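Long-range contact in anti-sigma-E factor RseA (Escherichia coli, PDB 1OR7), which holds the extracytoplasmic-function sigma factor sigma-E inactive as its anti-sigma factor until regulated intramembrane proteolysis releases it: residues M1-L6 / E28-W33. Sequence-based numbering, arbitrary orientation.
Sequences MQKEQL and EMQKTW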
loop_
_atom_site.group_PDB
_atom_site.type_symbol
_atom_site.label_atom_id
_atom_site.label_comp_id
_atom_site.label_asym_id
_atom_site.label_seq_id
_atom_site.Cartn_x
_atom_site.Cartn_y
_atom_site.Cartn_z
ATOM N N MET B 1 11.505 -19.770 -3.366
ATOM C CA MET B 1 11.127 -19.004 -2.156
ATOM C C MET B 1 9.772 -19.468 -1.645
ATOM O O MET B 1 8.887 -19.799 -2.425
ATOM C CB MET B 1 11.080 -17.516 -2.499
ATOM C CG MET B 1 10.243 -16.655 -1.589
ATOM S SD MET B 1 10.290 -14.774 -2.207
ATOM C CE MET B 1 11.126 -13.896 -0.696
ATOM N N GLN B 2 9.627 -19.538 -0.328
ATOM C CA GLN B 2 8.332 -19.842 0.266
ATOM C C GLN B 2 7.581 -18.573 0.640
ATOM O O GLN B 2 8.172 -17.539 0.940
ATOM C CB GLN B 2 8.514 -20.711 1.512
ATOM C CG GLN B 2 9.249 -22.031 1.250
ATOM C CD GLN B 2 8.396 -23.039 0.480
ATOM O OE1 GLN B 2 7.567 -23.747 1.073
ATOM N NE2 GLN B 2 8.599 -23.110 -0.841
ATOM N N LYS B 3 6.260 -18.675 0.644
ATOM C CA LYS B 3 5.416 -17.586 1.069
ATOM C C LYS B 3 5.760 -17.170 2.499
ATOM O O LYS B 3 5.686 -15.991 2.821
ATOM C CB LYS B 3 3.935 -17.966 0.958
ATOM C CG LYS B 3 3.428 -18.025 -0.472
ATOM C CD LYS B 3 1.926 -18.344 -0.575
ATOM C CE LYS B 3 1.481 -18.342 -2.062
ATOM N NZ LYS B 3 0.097 -18.848 -2.309
ATOM N N GLU B 4 6.169 -18.111 3.346
ATOM C CA GLU B 4 6.513 -17.754 4.715
ATOM C C GLU B 4 7.685 -16.747 4.738
ATOM O O GLU B 4 7.724 -15.837 5.567
ATOM C CB GLU B 4 6.824 -19.006 5.565
ATOM C CG GLU B 4 7.075 -18.684 7.031
ATOM C CD GLU B 4 7.076 -19.910 7.936
ATOM O OE1 GLU B 4 6.283 -20.853 7.723
ATOM O OE2 GLU B 4 7.865 -19.924 8.883
ATOM N N GLN B 5 8.619 -16.914 3.814
ATOM C CA GLN B 5 9.754 -16.022 3.670
ATOM C C GLN B 5 9.250 -14.674 3.178
ATOM O O GLN B 5 9.717 -13.622 3.622
ATOM C CB GLN B 5 10.783 -16.612 2.681
ATOM C CG GLN B 5 11.433 -17.887 3.176
ATOM C CD GLN B 5 12.468 -18.448 2.189
ATOM O OE1 GLN B 5 12.144 -18.749 1.040
ATOM N NE2 GLN B 5 13.699 -18.560 2.633
ATOM N N LEU B 6 8.301 -14.696 2.254
ATOM C CA LEU B 6 7.680 -13.454 1.798
ATOM C C LEU B 6 7.020 -12.722 2.974
ATOM O O LEU B 6 7.155 -11.507 3.142
ATOM C CB LEU B 6 6.674 -13.794 0.697
ATOM C CG LEU B 6 5.889 -12.728 -0.043
ATOM C CD1 LEU B 6 6.588 -11.442 -0.015
ATOM C CD2 LEU B 6 5.711 -13.150 -1.491
ATOM N N GLU B 28 4.024 -15.224 -8.883
ATOM C CA GLU B 28 3.164 -15.701 -7.814
ATOM C C GLU B 28 3.501 -14.998 -6.504
ATOM O O GLU B 28 2.609 -14.656 -5.730
ATOM C CB GLU B 28 3.251 -17.225 -7.689
ATOM C CG GLU B 28 2.416 -17.786 -6.545
ATOM C CD GLU B 28 2.674 -19.264 -6.282
ATOM O OE1 GLU B 28 3.472 -19.898 -7.024
ATOM O OE2 GLU B 28 2.085 -19.792 -5.309
ATOM N N MET B 29 4.786 -14.767 -6.265
ATOM C CA MET B 29 5.196 -14.053 -5.077
ATOM C C MET B 29 4.724 -12.606 -5.194
ATOM O O MET B 29 4.361 -12.013 -4.213
ATOM C CB MET B 29 6.718 -14.119 -4.869
ATOM C CG MET B 29 7.269 -15.509 -4.469
ATOM S SD MET B 29 6.438 -16.295 -2.848
ATOM C CE MET B 29 4.751 -17.079 -3.620
ATOM N N GLN B 30 4.691 -12.052 -6.401
ATOM C CA GLN B 30 4.237 -10.679 -6.573
ATOM C C GLN B 30 2.774 -10.544 -6.155
ATOM O O GLN B 30 2.380 -9.562 -5.504
ATOM C CB GLN B 30 4.470 -10.191 -8.003
ATOM C CG GLN B 30 5.947 -9.781 -8.267
ATOM C CD GLN B 30 6.317 -9.836 -9.744
ATOM O OE1 GLN B 30 5.577 -9.333 -10.590
ATOM N NE2 GLN B 30 7.448 -10.460 -10.057
ATOM N N LYS B 31 1.983 -11.551 -6.498
ATOM C CA LYS B 31 0.565 -11.547 -6.122
ATOM C C LYS B 31 0.403 -11.615 -4.625
ATOM O O LYS B 31 -0.455 -10.950 -4.045
ATOM C CB LYS B 31 -0.172 -12.718 -6.781
ATOM C CG LYS B 31 -0.885 -12.317 -8.032
ATOM N N THR B 32 1.232 -12.430 -3.988
ATOM C CA THR B 32 1.188 -12.559 -2.539
ATOM C C THR B 32 1.622 -11.261 -1.866
ATOM O O THR B 32 0.990 -10.805 -0.901
ATOM C CB THR B 32 2.073 -13.733 -2.136
ATOM O OG1 THR B 32 1.603 -14.924 -2.799
ATOM C CG2 THR B 32 1.960 -14.011 -0.685
ATOM N N TRP B 33 2.692 -10.659 -2.359
ATOM C CA TRP B 33 3.108 -9.366 -1.841
ATOM C C TRP B 33 1.940 -8.394 -1.897
ATOM O O TRP B 33 1.691 -7.656 -0.963
ATOM C CB TRP B 33 4.268 -8.827 -2.689
ATOM C CG TRP B 33 4.868 -7.474 -2.331
ATOM C CD1 TRP B 33 4.663 -6.300 -2.987
ATOM C CD2 TRP B 33 5.884 -7.203 -1.366
ATOM N NE1 TRP B 33 5.445 -5.307 -2.457
ATOM C CE2 TRP B 33 6.203 -5.835 -1.458
ATOM C CE3 TRP B 33 6.536 -7.968 -0.416
ATOM C CZ2 TRP B 33 7.121 -5.234 -0.648
ATOM C CZ3 TRP B 33 7.455 -7.360 0.399
ATOM C CH2 TRP B 33 7.739 -6.009 0.283
#
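Leu6 and Met29 meet at the centre of a helix-helix contact in the cytoplasmic N-terminal domain of RseA, the part sufficient to repress sigma-E. Helix 3-10 packs here on the first turns of helix 27-44. No hydrogen bond joins the two segments. The Leu6 and Met29 side chains run antiparallel where they pass, with Leu6 CD2 3.5 Å from Met29 SD. The same methyl also rests on Thr32 CB, at 3.7 Å. The other branch, Leu6 CD1, meets the Trp33 ring at its edge, in plane, 3.5 Å from CE3.

Met29 is bent at chi2 (-56°) and again at chi3 (82°), which carries its end toward helix 3-10. Its CE reaches Lys3 CG at 3.5 Å, and its CG touches Met1 SD at 3.8 Å. An alanine in place of Met29 would probably leave Leu6 CD2 and the Lys3 methylenes without this cover and open a gap between the helices.

The Lys3 chain is stretched out past its CG and crosses the Glu28 side chain at about a right angle. Its NZ forms a long salt bridge to Glu28 OE2, at 3.7 Å.

Further out, Met1 also touches Leu19 and Glu22 of helix 17-24, and Trp33 touches Leu23, so three helices come together here. Trp33 NE1 is hydrogen-bonded to the backbone of a chain of another protein, which links this packing to the partner interface. Asn26 OD1 accepts a hydrogen bond from Met29 N. At the start of helix 3-10, Gln2 is the N-cap, and its backbone N donates to Gln5 OE1 at 3.0 Å with an N-H...O angle of 164°.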